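Long-range contacts in probable transcriptional regulator, AsnC family (PDB 2DJW), which is of unknown function, a stand-alone RAM-domain protein related to the ligand-binding part of Lrp/AsnC transcriptional regulators, in which zinc binding has been seen: residues F5-P10 against E70-F75; V28-S33 against V41-L46. One frame throughout, in Å; residues are numbered along the deposited sequence.

Interaction 1: F5-P10 against E70-F75; sequences FVLIRP and ETLLAF
Phe-5 and Leu-72 form one hydrogen-bonded antiparallel pair, Leu-7 and Glu-70 the next, and Val-6 faces Thr-71 between them as a non-hydrogen-bonded pair. The two strands run at 168° with their axes 4.6 Å apart. Four backbone bonds close the two rings; in the straightest, Leu-72 N donates to Phe-5 O at 2.8 Å and 176°.

On the face that carries Phe-5, Leu-7, Glu-70 and Leu-72, Leu-7 crosses Leu-72 obliquely, its CD1 lying 3.9 Å from Leu-72 CD2. Leu-7 runs beside Glu-70 and points the same way, while its CB sits 3.2 Å from Glu-70 O. In Phe-5, chi1 (-62°) sets CG anti to the carbonyl carbon, beside the backbone N; the ring's CD2 lies 3.6 Å from Leu-72 O, which is at the ring edge, near its plane. Cutting Leu-7 back to an alanine would probably open a gap beside Leu-72 CD2, leaving that branch freer to shift. On the reverse face Val-6 CG1 meets Thr-71 OG1 at 3.7 Å.

This is the pairing of the first and last strands of the ferredoxin-like RAM fold. Val-6 and Thr-71 back onto helix 52-60, through Ile-60 and through Leu-52 and Val-56; on the other face Phe-5 packs on Leu-43 of strand 40-46 and on Val-41 of the second subunit.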
loop_
_atom_site.group_PDB
_atom_site.type_symbol
_atom_site.label_atom_id
_atom_site.label_comp_id
_atom_site.label_asym_id
_atom_site.label_seq_id
_atom_site.Cartn_x
_atom_site.Cartn_y
_atom_site.Cartn_z
ATOM N N PHE A 5 -7.492 -20.949 -3.365
ATOM C CA PHE A 5 -6.350 -20.552 -4.180
ATOM C C PHE A 5 -5.342 -20.058 -3.175
ATOM O O PHE A 5 -5.600 -19.065 -2.498
ATOM C CB PHE A 5 -6.729 -19.430 -5.176
ATOM C CG PHE A 5 -7.798 -19.842 -6.166
ATOM C CD1 PHE A 5 -7.451 -20.372 -7.401
ATOM C CD2 PHE A 5 -9.158 -19.751 -5.834
ATOM C CE1 PHE A 5 -8.438 -20.790 -8.299
ATOM C CE2 PHE A 5 -10.141 -20.165 -6.731
ATOM C CZ PHE A 5 -9.792 -20.676 -7.965
ATOM N N VAL A 6 -4.224 -20.776 -3.036
ATOM C CA VAL A 6 -3.179 -20.379 -2.073
ATOM C C VAL A 6 -2.033 -19.667 -2.780
ATOM O O VAL A 6 -1.359 -20.219 -3.652
ATOM C CB VAL A 6 -2.662 -21.531 -1.157
ATOM C CG1 VAL A 6 -1.829 -20.964 -0.035
ATOM C CG2 VAL A 6 -3.827 -22.328 -0.573
ATOM N N LEU A 7 -1.859 -18.409 -2.410
ATOM C CA LEU A 7 -0.845 -17.571 -2.991
ATOM C C LEU A 7 0.413 -17.639 -2.094
ATOM O O LEU A 7 0.371 -17.281 -0.921
ATOM C CB LEU A 7 -1.393 -16.141 -3.101
ATOM C CG LEU A 7 -2.295 -15.651 -4.270
ATOM C CD1 LEU A 7 -3.376 -16.629 -4.759
ATOM C CD2 LEU A 7 -2.920 -14.288 -3.923
ATOM N N ILE A 8 1.521 -18.111 -2.674
ATOM C CA ILE A 8 2.781 -18.327 -1.941
ATOM C C ILE A 8 3.893 -17.410 -2.469
ATOM O O ILE A 8 4.246 -17.466 -3.654
ATOM C CB ILE A 8 3.228 -19.804 -2.021
ATOM C CG1 ILE A 8 2.059 -20.754 -1.771
ATOM C CG2 ILE A 8 4.383 -20.121 -1.080
ATOM C CD1 ILE A 8 1.686 -21.545 -3.017
ATOM N N ARG A 9 4.399 -16.539 -1.598
ATOM C CA ARG A 9 5.613 -15.778 -1.873
ATOM C C ARG A 9 6.818 -16.441 -1.180
ATOM O O ARG A 9 6.974 -16.356 0.053
ATOM C CB ARG A 9 5.480 -14.321 -1.413
ATOM C CG ARG A 9 6.818 -13.546 -1.365
ATOM C CD ARG A 9 6.618 -12.110 -0.953
ATOM N NE ARG A 9 5.567 -11.506 -1.779
ATOM C CZ ARG A 9 4.397 -11.043 -1.334
ATOM N NH1 ARG A 9 4.101 -11.050 -0.035
ATOM N NH2 ARG A 9 3.534 -10.545 -2.205
ATOM N N PRO A 10 7.655 -17.139 -1.965
ATOM C CA PRO A 10 8.864 -17.751 -1.411
ATOM C C PRO A 10 10.060 -16.811 -1.462
ATOM O O PRO A 10 10.046 -15.823 -2.223
ATOM C CB PRO A 10 9.106 -18.910 -2.365
ATOM C CG PRO A 10 8.655 -18.389 -3.689
ATOM C CD PRO A 10 7.522 -17.418 -3.410
ATOM N N GLU A 70 -1.093 -16.228 1.093
ATOM C CA GLU A 70 -2.447 -15.643 1.126
ATOM C C GLU A 70 -3.497 -16.547 0.498
ATOM O O GLU A 70 -3.425 -16.841 -0.669
ATOM C CB GLU A 70 -2.483 -14.253 0.476
ATOM C CG GLU A 70 -3.516 -13.343 1.107
ATOM C CD GLU A 70 -4.086 -12.301 0.155
ATOM O OE1 GLU A 70 -3.350 -11.822 -0.727
ATOM O OE2 GLU A 70 -5.276 -11.940 0.317
ATOM N N THR A 71 -4.467 -16.993 1.287
ATOM C CA THR A 71 -5.464 -17.958 0.829
ATOM C C THR A 71 -6.781 -17.279 0.430
ATOM O O THR A 71 -7.392 -16.539 1.230
ATOM C CB THR A 71 -5.734 -19.044 1.871
ATOM O OG1 THR A 71 -4.508 -19.695 2.193
ATOM C CG2 THR A 71 -6.714 -20.104 1.342
ATOM N N LEU A 72 -7.180 -17.551 -0.815
ATOM C CA LEU A 72 -8.444 -17.081 -1.380
ATOM C C LEU A 72 -9.389 -18.267 -1.379
ATOM O O LEU A 72 -9.295 -19.116 -2.257
ATOM C CB LEU A 72 -8.237 -16.567 -2.810
ATOM C CG LEU A 72 -7.641 -15.172 -3.111
ATOM C CD1 LEU A 72 -6.777 -14.536 -2.048
ATOM C CD2 LEU A 72 -6.929 -15.125 -4.444
ATOM N N LEU A 73 -10.281 -18.341 -0.393
ATOM C CA LEU A 73 -11.168 -19.488 -0.283
ATOM C C LEU A 73 -12.509 -19.325 -1.019
ATOM O O LEU A 73 -13.258 -18.401 -0.774
ATOM C CB LEU A 73 -11.380 -19.890 1.191
ATOM C CG LEU A 73 -12.247 -21.148 1.355
ATOM C CD1 LEU A 73 -11.655 -22.183 2.249
ATOM C CD2 LEU A 73 -13.727 -20.857 1.764
ATOM N N ALA A 74 -12.812 -20.266 -1.895
ATOM C CA ALA A 74 -14.022 -20.207 -2.732
ATOM C C ALA A 74 -15.238 -20.729 -1.988
ATOM O O ALA A 74 -15.307 -21.921 -1.631
ATOM C CB ALA A 74 -13.817 -20.993 -4.022
ATOM N N PHE A 75 -16.203 -19.840 -1.756
ATOM C CA PHE A 75 -17.420 -20.265 -1.089
ATOM C C PHE A 75 -18.606 -20.522 -2.059
ATOM O O PHE A 75 -19.553 -21.240 -1.731
ATOM C CB PHE A 75 -17.775 -19.327 0.071
ATOM C CG PHE A 75 -17.898 -17.872 -0.306
ATOM C CD1 PHE A 75 -19.108 -17.360 -0.778
ATOM C CD2 PHE A 75 -16.825 -16.995 -0.119
ATOM C CE1 PHE A 75 -19.235 -16.020 -1.085
ATOM C CE2 PHE A 75 -16.939 -15.658 -0.429
ATOM C CZ PHE A 75 -18.148 -15.166 -0.916
#

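Interaction 2: V28-S33 against V41-L46; sequences VAEVYS and VALVRL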
loop_
_atom_site.group_PDB
_atom_site.type_symbol
_atom_site.label_atom_id
_atom_site.label_comp_id
_atom_site.label_asym_id
_atom_site.label_seq_id
_atom_site.Cartn_x
_atom_site.Cartn_y
_atom_site.Cartn_z
ATOM N N VAL A 28 -3.379 -30.641 -2.905
ATOM C CA VAL A 28 -2.999 -29.752 -4.006
ATOM C C VAL A 28 -3.247 -30.428 -5.336
ATOM O O VAL A 28 -2.608 -31.441 -5.645
ATOM C CB VAL A 28 -1.503 -29.355 -3.897
ATOM C CG1 VAL A 28 -1.079 -28.478 -5.066
ATOM C CG2 VAL A 28 -1.210 -28.667 -2.545
ATOM N N ALA A 29 -4.166 -29.867 -6.124
ATOM C CA ALA A 29 -4.504 -30.401 -7.449
ATOM C C ALA A 29 -3.619 -29.851 -8.567
ATOM O O ALA A 29 -3.408 -30.514 -9.601
ATOM C CB ALA A 29 -5.970 -30.145 -7.769
ATOM N N GLU A 30 -3.133 -28.630 -8.373
ATOM C CA GLU A 30 -2.325 -27.928 -9.369
ATOM C C GLU A 30 -1.507 -26.916 -8.597
ATOM O O GLU A 30 -2.000 -26.343 -7.656
ATOM C CB GLU A 30 -3.207 -27.205 -10.406
ATOM C CG GLU A 30 -4.023 -28.120 -11.337
ATOM C CD GLU A 30 -5.008 -27.371 -12.228
ATOM O OE1 GLU A 30 -4.637 -26.301 -12.781
ATOM O OE2 GLU A 30 -6.156 -27.876 -12.390
ATOM N N VAL A 31 -0.237 -26.757 -8.950
ATOM C CA VAL A 31 0.572 -25.669 -8.412
ATOM C C VAL A 31 1.492 -25.130 -9.498
ATOM O O VAL A 31 1.986 -25.880 -10.336
ATOM C CB VAL A 31 1.304 -26.047 -7.093
ATOM C CG1 VAL A 31 2.076 -27.334 -7.229
ATOM C CG2 VAL A 31 2.180 -24.864 -6.572
ATOM N N TYR A 32 1.677 -23.817 -9.515
ATOM C CA TYR A 32 2.343 -23.171 -10.616
ATOM C C TYR A 32 3.236 -22.071 -10.143
ATOM O O TYR A 32 2.985 -21.445 -9.118
ATOM C CB TYR A 32 1.333 -22.532 -11.579
ATOM C CG TYR A 32 0.349 -23.474 -12.191
ATOM C CD1 TYR A 32 0.651 -24.163 -13.355
ATOM C CD2 TYR A 32 -0.896 -23.669 -11.609
ATOM C CE1 TYR A 32 -0.263 -25.049 -13.920
ATOM C CE2 TYR A 32 -1.816 -24.547 -12.156
ATOM C CZ TYR A 32 -1.494 -25.229 -13.315
ATOM O OH TYR A 32 -2.409 -26.096 -13.861
ATOM N N SER A 33 4.290 -21.861 -10.925
ATOM C CA SER A 33 5.005 -20.621 -10.983
ATOM C C SER A 33 4.195 -19.669 -11.831
ATOM O O SER A 33 3.797 -20.012 -12.968
ATOM C CB SER A 33 6.367 -20.847 -11.637
ATOM O OG SER A 33 7.300 -21.150 -10.631
ATOM N N VAL A 41 1.286 -20.263 -6.976
ATOM C CA VAL A 41 -0.133 -20.366 -6.616
ATOM C C VAL A 41 -0.456 -21.836 -6.515
ATOM O O VAL A 41 -0.189 -22.579 -7.470
ATOM C CB VAL A 41 -1.098 -19.739 -7.694
ATOM C CG1 VAL A 41 -2.571 -19.935 -7.301
ATOM C CG2 VAL A 41 -0.819 -18.266 -7.892
ATOM N N ALA A 42 -1.051 -22.253 -5.395
ATOM C CA ALA A 42 -1.600 -23.601 -5.317
ATOM C C ALA A 42 -3.126 -23.644 -5.421
ATOM O O ALA A 42 -3.823 -23.034 -4.620
ATOM C CB ALA A 42 -1.129 -24.330 -4.031
ATOM N N LEU A 43 -3.629 -24.393 -6.396
ATOM C CA LEU A 43 -5.038 -24.746 -6.459
ATOM C C LEU A 43 -5.271 -26.007 -5.615
ATOM O O LEU A 43 -4.848 -27.111 -5.993
ATOM C CB LEU A 43 -5.474 -24.975 -7.906
ATOM C CG LEU A 43 -6.907 -25.447 -8.158
ATOM C CD1 LEU A 43 -7.904 -24.385 -7.702
ATOM C CD2 LEU A 43 -7.124 -25.778 -9.638
ATOM N N VAL A 44 -5.947 -25.811 -4.481
ATOM C CA VAL A 44 -6.200 -26.832 -3.485
ATOM C C VAL A 44 -7.693 -27.252 -3.513
ATOM O O VAL A 44 -8.566 -26.464 -3.897
ATOM C CB VAL A 44 -5.782 -26.335 -2.053
ATOM C CG1 VAL A 44 -5.846 -27.438 -1.059
ATOM C CG2 VAL A 44 -4.350 -25.794 -2.040
ATOM N N ARG A 45 -7.969 -28.500 -3.130
ATOM C CA ARG A 45 -9.342 -29.009 -3.008
ATOM C C ARG A 45 -9.488 -29.555 -1.620
ATOM O O ARG A 45 -8.691 -30.402 -1.212
ATOM C CB ARG A 45 -9.610 -30.136 -4.013
ATOM C CG ARG A 45 -9.226 -29.820 -5.452
ATOM C CD ARG A 45 -10.124 -28.782 -6.077
ATOM N NE ARG A 45 -9.930 -28.789 -7.520
ATOM C CZ ARG A 45 -10.470 -27.925 -8.364
ATOM N NH1 ARG A 45 -11.251 -26.953 -7.909
ATOM N NH2 ARG A 45 -10.221 -28.033 -9.666
ATOM N N LEU A 46 -10.481 -29.071 -0.882
ATOM C CA LEU A 46 -10.617 -29.438 0.532
ATOM C C LEU A 46 -11.896 -30.199 0.873
ATOM O O LEU A 46 -12.967 -29.891 0.353
ATOM C CB LEU A 46 -10.508 -28.195 1.421
ATOM C CG LEU A 46 -9.351 -27.219 1.169
ATOM C CD1 LEU A 46 -9.721 -25.826 1.650
ATOM C CD2 LEU A 46 -8.075 -27.734 1.844
HETATM O O HOH W 1 -7.918 -29.636 -10.933
#
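Glu-30 and Leu-43 stand side by side, pointing the same way, and the leucine touches two unlike groups. Its CG is anti to the backbone N (chi1 176°); CD2 approaches Glu-30 OE2 to 3.6 Å and also lies 3.8 Å above one face of the Arg-45 guanidinium, offset toward the rim. Arg-45 CG touches Ala-29 CB at 4.0 Å. A water joins the polar ends, donating to Glu-30 OE2 at 2.9 Å and accepting from Arg-45 NH2 at 3.1 Å. Glu-30 OE1 lies at the edge of the Tyr-32 ring, in its plane. On the opposite face, Val-31 CG2 lies 4.2 Å from Ala-42 CB.

Under these side chains is a classic beta bulge: Leu-43 O takes a bond of 2.8 Å from Ala-29 N and a weak one of 3.3 Å from Glu-30 N.

Within the chain, then, carboxylate and guanidinium are linked through water, whereas Glu-30 forms a salt bridge to Arg-45 of the second subunit, and Arg-45 one to Glu-30 of that subunit. Hairpin 28-46 therefore offers a reciprocal charged patch to the interface with the second subunit, where the two Leu-43 side chains also meet, and the nearby opposite charges would probably keep both groups ionised.

In the fold
Both contacts belong to one antiparallel sheet, in which strands 2-10 and 40-46 are neighbours: interaction 1 attaches strand 66-77 and interaction 2 strand 28-34, the outermost strands within the chain. Their centres are 9 Å apart, and they meet directly where Val-6 O lies 2.7 Å from Ala-42 N, a probable hydrogen bond, and where Val-6 packs on Val-44. Interaction 1 is buried, with mostly apolar side-chain contacts over regular backbone bonds, and joins distant parts of the sequence. Interaction 2, a local hairpin with a bulge, is only partly buried and carries charged ends and a water. Both touch the second subunit, whose strands extend the sheet at Ala-74 and at Tyr-32 and Ser-33.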